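Local coordinates for CRISPR-associated protein, Cse2 family (Thermobifida fusca, PDB 4H79), which probably binds nucleic acid as the small Cse2 (CasB) subunit of the type I-E CRISPR Cascade complex, which recognises invading DNA, at residues 45-50 with 95-100; 100-105 with 157-162; 108-113 with 164-169. All blocks are in the same frame, centred on the assembly; numbering follows the deposited sequence.

Contact 1: residues 45-50 with 95-100; sequences RLRRGA and YAIHQQ
Leu46 meets Ala96 where the last turns of helices 37-49 and 80-99 approach, their CB atoms 3.7 Å apart. The small methyl of Ala96 suits this place, since it lets a buried leucine and the neighbouring arginine stem settle on the same spot of the facing helix. Beyond Ala96, Leu46 also touches Ile64 of helix 61-64. Arg47 follows and carries most of the contact. Its CG stands anti to the carbonyl carbon (chi1 -69°) and rests on the Ala96 methyl and, 3.9 Å away, on CG1 of Ile97, using the apolar part of a long side chain as filling between two helices. In an all-helical fold such as that of Cse2, this is ordinary helix-helix packing, here at a steep crossing of -116° with the short axes 8.8 Å apart. The guanidinium then turns to the end of the second helix: NH1 donates to Ala96 O at 3.0 Å, with the oxygen close to the guanidinium plane while the nitrogen sits above the carbonyl plane. The amide of Gln100 lies over one guanidinium face, its CD 3.3 Å from NE of Arg47 and the two planes only 17° apart. This offset stack brings flat polar groups together without a hydrogen bond between them. Gln100 reaches it with an extended chain, CG anti to the backbone N.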
loop_
_atom_site.group_PDB
_atom_site.type_symbol
_atom_site.label_atom_id
_atom_site.label_comp_id
_atom_site.label_asym_id
_atom_site.label_seq_id
_atom_site.Cartn_x
_atom_site.Cartn_y
_atom_site.Cartn_z
ATOM N N ARG A 45 -13.291 2.414 9.744
ATOM C CA ARG A 45 -13.820 1.024 9.459
ATOM C C ARG A 45 -12.786 0.122 8.760
ATOM O O ARG A 45 -12.708 -1.097 9.058
ATOM C CB ARG A 45 -15.095 1.109 8.603
ATOM C CG ARG A 45 -16.285 1.662 9.433
ATOM C CD ARG A 45 -17.505 2.000 8.568
ATOM N NE ARG A 45 -18.209 0.758 8.279
ATOM C CZ ARG A 45 -19.077 0.592 7.276
ATOM N NH1 ARG A 45 -19.364 1.601 6.449
ATOM N NH2 ARG A 45 -19.651 -0.595 7.096
ATOM N N LEU A 46 -12.009 0.708 7.836
ATOM C CA LEU A 46 -10.902 -0.020 7.207
ATOM C C LEU A 46 -9.873 -0.522 8.248
ATOM O O LEU A 46 -9.464 -1.708 8.208
ATOM C CB LEU A 46 -10.177 0.835 6.201
ATOM C CG LEU A 46 -10.963 1.010 4.857
ATOM C CD1 LEU A 46 -10.400 2.176 4.085
ATOM C CD2 LEU A 46 -10.997 -0.273 4.038
ATOM N N ARG A 47 -9.467 0.355 9.193
ATOM C CA ARG A 47 -8.621 -0.141 10.263
ATOM C C ARG A 47 -9.242 -1.248 11.107
ATOM O O ARG A 47 -8.577 -2.199 11.496
ATOM C CB ARG A 47 -8.192 1.037 11.184
ATOM C CG ARG A 47 -7.204 1.998 10.427
ATOM C CD ARG A 47 -6.686 3.069 11.487
ATOM N NE ARG A 47 -7.793 3.847 12.142
ATOM C CZ ARG A 47 -8.293 5.001 11.653
ATOM N NH1 ARG A 47 -7.825 5.479 10.494
ATOM N NH2 ARG A 47 -9.223 5.665 12.322
ATOM N N ARG A 48 -10.520 -1.125 11.438
ATOM C CA ARG A 48 -11.164 -2.095 12.315
ATOM C C ARG A 48 -11.293 -3.420 11.552
ATOM O O ARG A 48 -11.298 -4.513 12.161
ATOM C CB ARG A 48 -12.551 -1.560 12.765
ATOM C CG ARG A 48 -13.353 -2.514 13.651
ATOM C CD ARG A 48 -14.342 -1.753 14.552
ATOM N NE ARG A 48 -15.388 -1.031 13.802
ATOM C CZ ARG A 48 -16.452 -1.608 13.273
ATOM N NH1 ARG A 48 -17.355 -0.856 12.644
ATOM N NH2 ARG A 48 -16.617 -2.949 13.380
ATOM N N GLY A 49 -11.429 -3.334 10.222
ATOM C CA GLY A 49 -11.464 -4.539 9.338
ATOM C C GLY A 49 -10.143 -5.256 9.087
ATOM O O GLY A 49 -10.149 -6.384 8.550
ATOM N N ALA A 50 -9.018 -4.646 9.489
ATOM C CA ALA A 50 -7.680 -5.176 9.170
ATOM C C ALA A 50 -7.487 -6.617 9.639
ATOM O O ALA A 50 -7.816 -6.952 10.779
ATOM C CB ALA A 50 -6.590 -4.289 9.743
ATOM N N TYR A 95 -3.240 2.165 3.906
ATOM C CA TYR A 95 -3.332 3.631 3.892
ATOM C C TYR A 95 -4.117 4.177 5.120
ATOM O O TYR A 95 -3.745 5.231 5.713
ATOM C CB TYR A 95 -4.021 4.119 2.546
ATOM C CG TYR A 95 -4.326 5.610 2.675
ATOM C CD1 TYR A 95 -3.269 6.561 2.608
ATOM C CD2 TYR A 95 -5.661 6.071 2.906
ATOM C CE1 TYR A 95 -3.518 7.926 2.828
ATOM C CE2 TYR A 95 -5.927 7.431 3.058
ATOM C CZ TYR A 95 -4.845 8.338 3.028
ATOM O OH TYR A 95 -5.077 9.693 3.185
ATOM N N ALA A 96 -5.245 3.512 5.458
ATOM C CA ALA A 96 -6.059 3.927 6.632
ATOM C C ALA A 96 -5.251 3.917 7.922
ATOM O O ALA A 96 -5.408 4.782 8.780
ATOM C CB ALA A 96 -7.282 3.002 6.764
ATOM N N ILE A 97 -4.409 2.910 8.062
ATOM C CA ILE A 97 -3.511 2.835 9.238
ATOM C C ILE A 97 -2.471 3.945 9.166
ATOM O O ILE A 97 -2.243 4.675 10.150
ATOM C CB ILE A 97 -2.775 1.470 9.223
ATOM C CG1 ILE A 97 -3.770 0.341 9.549
ATOM C CG2 ILE A 97 -1.634 1.468 10.287
ATOM C CD1 ILE A 97 -3.229 -1.012 9.158
ATOM N N HIS A 98 -1.908 4.156 7.956
ATOM C CA HIS A 98 -0.858 5.204 7.737
ATOM C C HIS A 98 -1.328 6.600 7.997
ATOM O O HIS A 98 -0.639 7.410 8.667
ATOM C CB HIS A 98 -0.394 5.061 6.235
ATOM C CG HIS A 98 0.973 5.618 5.996
ATOM N ND1 HIS A 98 1.652 5.397 4.846
ATOM C CD2 HIS A 98 1.745 6.515 6.778
ATOM C CE1 HIS A 98 2.849 6.093 4.909
ATOM N NE2 HIS A 98 2.896 6.771 6.097
ATOM N N GLN A 99 -2.539 6.933 7.526
ATOM C CA GLN A 99 -3.084 8.320 7.635
ATOM C C GLN A 99 -3.621 8.707 9.029
ATOM O O GLN A 99 -3.676 9.886 9.379
ATOM C CB GLN A 99 -4.194 8.533 6.578
ATOM C CG GLN A 99 -4.589 10.011 6.405
ATOM C CD GLN A 99 -3.425 10.847 5.819
ATOM O OE1 GLN A 99 -2.982 10.605 4.689
ATOM N NE2 GLN A 99 -2.915 11.807 6.583
ATOM N N GLN A 100 -3.925 7.723 9.878
ATOM C CA GLN A 100 -4.689 7.995 11.094
ATOM C C GLN A 100 -3.965 9.026 11.986
ATOM O O GLN A 100 -2.765 8.867 12.319
ATOM C CB GLN A 100 -4.928 6.696 11.903
ATOM C CG GLN A 100 -5.701 6.974 13.221
ATOM C CD GLN A 100 -5.897 5.712 14.045
ATOM O OE1 GLN A 100 -5.075 4.763 13.982
ATOM N NE2 GLN A 100 -6.927 5.695 14.869
#

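Contact 2: residues 100-105 with 157-162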
loop_
_atom_site.group_PDB
_atom_site.type_symbol
_atom_site.label_atom_id
_atom_site.label_comp_id
_atom_site.label_asym_id
_atom_site.label_seq_id
_atom_site.Cartn_x
_atom_site.Cartn_y
_atom_site.Cartn_z
ATOM N N GLN A 100 -3.925 7.723 9.878
ATOM C CA GLN A 100 -4.689 7.995 11.094
ATOM C C GLN A 100 -3.965 9.026 11.986
ATOM O O GLN A 100 -2.765 8.867 12.319
ATOM C CB GLN A 100 -4.928 6.696 11.903
ATOM C CG GLN A 100 -5.701 6.974 13.221
ATOM C CD GLN A 100 -5.897 5.712 14.045
ATOM O OE1 GLN A 100 -5.075 4.763 13.982
ATOM N NE2 GLN A 100 -6.927 5.695 14.869
ATOM N N SER A 101 -4.715 10.086 12.338
ATOM C CA SER A 101 -4.241 11.186 13.195
ATOM C C SER A 101 -3.052 11.952 12.599
ATOM O O SER A 101 -2.318 12.620 13.312
ATOM C CB SER A 101 -3.838 10.680 14.597
ATOM O OG SER A 101 -4.926 9.971 15.158
ATOM N N ARG A 102 -2.805 11.799 11.310
ATOM C CA ARG A 102 -1.766 12.600 10.671
ATOM C C ARG A 102 -2.533 13.701 9.982
ATOM O O ARG A 102 -3.043 13.540 8.895
ATOM C CB ARG A 102 -0.948 11.784 9.698
ATOM C CG ARG A 102 -0.008 10.725 10.341
ATOM C CD ARG A 102 1.525 10.957 10.116
ATOM N NE ARG A 102 1.888 12.063 10.967
ATOM C CZ ARG A 102 2.433 11.967 12.192
ATOM N NH1 ARG A 102 2.631 13.069 12.912
ATOM N NH2 ARG A 102 2.823 10.793 12.691
ATOM N N ARG A 103 -2.643 14.816 10.679
ATOM C CA ARG A 103 -3.470 15.951 10.262
ATOM C C ARG A 103 -2.620 16.813 9.315
ATOM O O ARG A 103 -3.132 17.365 8.356
ATOM C CB ARG A 103 -3.950 16.775 11.505
ATOM C CG ARG A 103 -4.930 16.093 12.483
ATOM C CD ARG A 103 -5.707 14.964 11.810
ATOM N NE ARG A 103 -7.059 15.277 11.319
ATOM C CZ ARG A 103 -8.142 14.551 11.617
ATOM N NH1 ARG A 103 -8.028 13.488 12.413
ATOM N NH2 ARG A 103 -9.338 14.868 11.122
ATOM N N ASP A 104 -1.313 16.862 9.563
ATOM C CA ASP A 104 -0.423 17.808 8.873
ATOM C C ASP A 104 -0.078 17.463 7.435
ATOM O O ASP A 104 0.061 18.360 6.628
ATOM C CB ASP A 104 0.844 17.955 9.673
ATOM C CG ASP A 104 0.566 17.915 11.145
ATOM O OD1 ASP A 104 0.782 16.834 11.748
ATOM O OD2 ASP A 104 0.068 18.946 11.674
ATOM N N ASP A 105 0.031 16.180 7.105
ATOM C CA ASP A 105 0.579 15.813 5.843
ATOM C C ASP A 105 -0.236 14.700 5.134
ATOM O O ASP A 105 -0.919 13.918 5.804
ATOM C CB ASP A 105 1.999 15.319 6.090
ATOM C CG ASP A 105 2.991 15.907 5.127
ATOM O OD1 ASP A 105 2.605 16.138 3.935
ATOM O OD2 ASP A 105 4.149 16.138 5.565
ATOM N N LEU A 157 5.788 2.104 11.083
ATOM C CA LEU A 157 7.059 2.828 11.302
ATOM C C LEU A 157 7.111 4.058 10.396
ATOM O O LEU A 157 7.506 5.127 10.821
ATOM C CB LEU A 157 8.290 1.919 11.067
ATOM C CG LEU A 157 8.435 0.707 12.006
ATOM C CD1 LEU A 157 9.599 -0.159 11.493
ATOM C CD2 LEU A 157 8.699 1.084 13.481
ATOM N N LEU A 158 6.681 3.891 9.128
ATOM C CA LEU A 158 6.638 5.058 8.231
ATOM C C LEU A 158 5.721 6.166 8.786
ATOM O O LEU A 158 6.055 7.361 8.661
ATOM C CB LEU A 158 6.143 4.670 6.830
ATOM C CG LEU A 158 7.017 3.676 6.069
ATOM C CD1 LEU A 158 6.339 3.372 4.696
ATOM C CD2 LEU A 158 8.485 4.273 5.844
ATOM N N ARG A 159 4.555 5.774 9.332
ATOM C CA ARG A 159 3.646 6.746 9.911
ATOM C C ARG A 159 4.291 7.540 11.019
ATOM O O ARG A 159 4.091 8.766 11.116
ATOM C CB ARG A 159 2.367 6.013 10.453
ATOM C CG ARG A 159 1.383 7.003 11.013
ATOM C CD ARG A 159 0.241 6.342 11.860
ATOM N NE ARG A 159 -0.384 7.467 12.549
ATOM C CZ ARG A 159 0.148 8.083 13.597
ATOM N NH1 ARG A 159 1.248 7.572 14.196
ATOM N NH2 ARG A 159 -0.469 9.148 14.090
ATOM N N ARG A 160 5.029 6.855 11.914
ATOM C CA ARG A 160 5.664 7.526 13.090
ATOM C C ARG A 160 6.640 8.631 12.616
ATOM O O ARG A 160 6.748 9.665 13.255
ATOM C CB ARG A 160 6.384 6.467 13.996
ATOM C CG ARG A 160 6.925 7.019 15.329
ATOM C CD ARG A 160 6.736 5.991 16.458
ATOM N NE ARG A 160 6.689 6.613 17.785
ATOM C CZ ARG A 160 7.768 6.860 18.530
ATOM N NH1 ARG A 160 7.637 7.447 19.737
ATOM N NH2 ARG A 160 8.982 6.519 18.072
ATOM N N ASP A 161 7.284 8.427 11.460
ATOM C CA ASP A 161 8.238 9.402 10.885
ATOM C C ASP A 161 7.554 10.307 9.853
ATOM O O ASP A 161 8.210 11.099 9.217
ATOM C CB ASP A 161 9.442 8.664 10.252
ATOM C CG ASP A 161 10.546 8.360 11.259
ATOM O OD1 ASP A 161 10.222 8.202 12.496
ATOM O OD2 ASP A 161 11.729 8.334 10.853
ATOM N N ALA A 162 6.239 10.129 9.659
ATOM C CA ALA A 162 5.443 10.941 8.722
ATOM C C ALA A 162 6.008 10.843 7.312
ATOM O O ALA A 162 6.070 11.851 6.588
ATOM C CB ALA A 162 5.439 12.426 9.185
#
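Arg159 takes hold of Gln100 O side-on with two nitrogens. Arg159 NE donates to Gln100 O at 2.8 Å. Arg159 NH2 donates to the same Gln100 O at 2.9 Å. The oxygen lies near the guanidinium plane and both donors lie in the carbonyl plane. Arginine suits the place because one flat group can offer two N-H bonds to a single carbonyl just past the end of helix 80-99. Its chain is extended from CG to NE, with CG anti to the backbone N (chi1 -178°), and spans the gap from helix 144-160.

Arg102 answers in the other direction: its NH2 donates to Arg159 O at 2.9 Å, tilted from the carbonyl plane. The same NH2 stands over one face of the Arg159 guanidinium, 3.9 Å from NH1 of Arg159. Two like charges so close probably repel, a cost the carbonyl acceptors may offset. Ala162 CB packs over one face of the Arg102 guanidinium.

Farther out, Tyr32 OH accepts from Ser101 N, and Gln99 NE2 donates to Arg102 O and Asp105 O, steadying the loop. Ala162 N reaches Arg159 O from the face opposite Arg102 NH2. With its positive phi, Ala162 closes helix 144-160 in a Schellman motif, whose C-terminal carbonyl serves the loop arginine as well.

Contact 3: residues 108-113 with 164-169; sequences HQRGWG and PLDYGL. With EDO (1,2-ethanediol), chain C; EDO (1,2-ethanediol), chain B.
Pro164 CG lies over one face of the Trp112 indole, 3.6 Å from the centroid of its five-membered ring and 8° off the normal, a CH-pi contact; the two side chains cross obliquely. A flat, electron-rich ring and a rigid proline make a natural pair. An ethanediol, probably from the crystallisation liquor, lies over the opposite face. Pro164 CB also touches the amide end of Gln109, whose NE2 bonds to Arg106 O.

Asp166 and Arg110 cross with carboxylate and guanidinium planes 68° apart. Arg110 NE makes a salt bridge to Asp166 OD2 at 2.8 Å on its syn side, and Gly111 N donates to the same oxygen at 2.9 Å on the anti side, both from one face of the carboxylate. The carboxylate's other oxygen, OD1, accepts from Leu169 N, so one aspartate caps helix 167-176 and grips the loop. Gly111, with a phi of 93°, suits the third position of the type II turn from Gln109 to Trp112.

ND1 of His108 accepts from Tyr167 N at 2.9 Å. NE2 bonds to Asp22 of helix 16-33, while Tyr167 OH bonds to His98. Between the backbones, Gln109 N donates to Leu165 O at 3.0 Å, part of a single beta bridge of His108 with Leu165. Separately, Asp166 N donates to Trp112 O at 2.9 Å, and the Asp166 N-cap ties the type II turn to the start of helix 167-176.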
loop_
_atom_site.group_PDB
_atom_site.type_symbol
_atom_site.label_atom_id
_atom_site.label_comp_id
_atom_site.label_asym_id
_atom_site.label_seq_id
_atom_site.Cartn_x
_atom_site.Cartn_y
_atom_site.Cartn_z
ATOM N N HIS A 108 -0.414 9.486 1.416
ATOM C CA HIS A 108 -0.315 8.977 0.060
ATOM C C HIS A 108 0.224 10.067 -0.880
ATOM O O HIS A 108 -0.447 11.096 -1.079
ATOM C CB HIS A 108 -1.680 8.433 -0.435
ATOM C CG HIS A 108 -1.745 8.279 -1.918
ATOM N ND1 HIS A 108 -0.939 7.392 -2.629
ATOM C CD2 HIS A 108 -2.514 8.958 -2.869
ATOM C CE1 HIS A 108 -1.188 7.528 -3.977
ATOM N NE2 HIS A 108 -2.155 8.473 -4.135
ATOM N N GLN A 109 1.426 9.868 -1.443
ATOM C CA GLN A 109 2.028 10.815 -2.417
ATOM C C GLN A 109 2.647 9.994 -3.506
ATOM O O GLN A 109 3.405 9.040 -3.220
ATOM C CB GLN A 109 3.087 11.732 -1.775
ATOM C CG GLN A 109 2.445 12.670 -0.748
ATOM C CD GLN A 109 3.429 13.633 -0.081
ATOM O OE1 GLN A 109 4.327 14.109 -0.738
ATOM N NE2 GLN A 109 3.242 13.941 1.216
ATOM N N ARG A 110 2.325 10.359 -4.769
ATOM C CA ARG A 110 2.855 9.665 -5.927
ATOM C C ARG A 110 4.367 9.745 -5.955
ATOM O O ARG A 110 4.956 10.789 -5.599
ATOM C CB ARG A 110 2.332 10.266 -7.253
ATOM C CG ARG A 110 0.831 10.077 -7.481
ATOM C CD ARG A 110 0.353 8.616 -7.509
ATOM N NE ARG A 110 1.161 7.746 -8.347
ATOM C CZ ARG A 110 1.234 7.863 -9.654
ATOM N NH1 ARG A 110 0.519 8.769 -10.261
ATOM N NH2 ARG A 110 1.992 7.067 -10.350
ATOM N N GLY A 111 4.990 8.664 -6.421
ATOM C CA GLY A 111 6.446 8.671 -6.674
ATOM C C GLY A 111 7.241 8.168 -5.474
ATOM O O GLY A 111 8.434 7.973 -5.593
ATOM N N TRP A 112 6.592 7.955 -4.316
ATOM C CA TRP A 112 7.279 7.374 -3.133
ATOM C C TRP A 112 7.250 5.834 -3.121
ATOM O O TRP A 112 6.235 5.194 -2.682
ATOM C CB TRP A 112 6.648 7.906 -1.844
ATOM C CG TRP A 112 7.095 9.286 -1.538
ATOM C CD1 TRP A 112 6.607 10.498 -2.047
ATOM C CD2 TRP A 112 8.240 9.646 -0.684
ATOM N NE1 TRP A 112 7.340 11.559 -1.520
ATOM C CE2 TRP A 112 8.323 11.112 -0.691
ATOM C CE3 TRP A 112 9.159 8.908 0.095
ATOM C CZ2 TRP A 112 9.303 11.807 0.058
ATOM C CZ3 TRP A 112 10.145 9.603 0.808
ATOM C CH2 TRP A 112 10.203 11.029 0.811
ATOM N N GLY A 113 8.332 5.223 -3.573
ATOM C CA GLY A 113 8.448 3.738 -3.577
ATOM C C GLY A 113 8.680 3.248 -2.137
ATOM O O GLY A 113 9.195 4.014 -1.284
ATOM N N PRO A 164 5.526 9.523 3.564
ATOM C CA PRO A 164 4.441 9.116 2.697
ATOM C C PRO A 164 4.825 7.904 1.832
ATOM O O PRO A 164 6.011 7.557 1.667
ATOM C CB PRO A 164 4.252 10.367 1.797
ATOM C CG PRO A 164 5.604 10.958 1.697
ATOM C CD PRO A 164 6.233 10.725 3.041
ATOM N N LEU A 165 3.826 7.269 1.245
ATOM C CA LEU A 165 4.032 6.210 0.299
ATOM C C LEU A 165 3.077 6.385 -0.922
ATOM O O LEU A 165 1.993 6.954 -0.810
ATOM C CB LEU A 165 3.751 4.912 1.032
ATOM C CG LEU A 165 4.195 3.579 0.611
ATOM C CD1 LEU A 165 5.737 3.548 0.485
ATOM C CD2 LEU A 165 3.632 2.555 1.698
ATOM N N ASP A 166 3.487 5.891 -2.087
ATOM C CA ASP A 166 2.590 5.902 -3.257
ATOM C C ASP A 166 1.728 4.654 -3.224
ATOM O O ASP A 166 2.195 3.524 -3.584
ATOM C CB ASP A 166 3.429 5.929 -4.542
ATOM C CG ASP A 166 2.578 5.993 -5.779
ATOM O OD1 ASP A 166 1.374 5.555 -5.767
ATOM O OD2 ASP A 166 3.153 6.477 -6.783
ATOM N N TYR A 167 0.477 4.810 -2.739
ATOM C CA TYR A 167 -0.448 3.653 -2.627
ATOM C C TYR A 167 -0.934 3.070 -3.948
ATOM O O TYR A 167 -1.257 1.841 -4.033
ATOM C CB TYR A 167 -1.631 3.963 -1.688
ATOM C CG TYR A 167 -1.115 3.787 -0.250
ATOM C CD1 TYR A 167 -1.138 2.500 0.389
ATOM C CD2 TYR A 167 -0.560 4.883 0.458
ATOM C CE1 TYR A 167 -0.607 2.360 1.695
ATOM C CE2 TYR A 167 -0.028 4.754 1.773
ATOM C CZ TYR A 167 -0.046 3.474 2.372
ATOM O OH TYR A 167 0.459 3.294 3.657
ATOM N N GLY A 168 -0.980 3.906 -5.005
ATOM C CA GLY A 168 -1.258 3.381 -6.414
ATOM C C GLY A 168 -0.148 2.423 -6.830
ATOM O O GLY A 168 -0.389 1.279 -7.303
ATOM N N LEU A 169 1.096 2.875 -6.631
ATOM C CA LEU A 169 2.224 1.996 -6.958
ATOM C C LEU A 169 2.213 0.727 -6.095
ATOM O O LEU A 169 2.384 -0.403 -6.608
ATOM C CB LEU A 169 3.557 2.713 -6.843
ATOM C CG LEU A 169 4.837 1.897 -7.081
ATOM C CD1 LEU A 169 4.852 1.149 -8.465
ATOM C CD2 LEU A 169 6.103 2.769 -6.901
HETATM C C1 EDO C . -0.897 11.975 -4.618
HETATM O O1 EDO C . 0.432 12.454 -4.963
HETATM C C2 EDO C . -1.671 13.057 -3.864
HETATM O O2 EDO C . -0.949 13.280 -2.652
HETATM C C1 EDO B . 10.840 10.548 -3.002
HETATM O O1 EDO B . 10.038 10.442 -4.182
HETATM C C2 EDO B . 12.224 9.989 -3.287
HETATM O O2 EDO B . 12.210 8.567 -3.091
HETATM O O HOH W 1 4.855 2.806 -3.122
#

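Overall arrangement
Along the chain, contact 1 closes before contacts 2 and 3 open, while contacts 2 and 3 interleave: both pair the loop between helices 80-99 and 114-119 with the region where helix 144-160 ends and helix 167-176 begins. The three centres lie 13 to 16 Å apart. Contacts 1 and 2 share Gln100, and the chain leaving helix 80-99 at contact 1 runs straight into the loop of contact 2. Contact 3 lies nearest the centre of the chain, joined to contact 1 by His98 ND1 and Tyr167 OH, 2.7 Å apart. Contact 2 sits at the surface. Together they tie four helices, 37-49, 80-99, 144-160 and 167-176, into one all-helical body of a probable Cascade subunit.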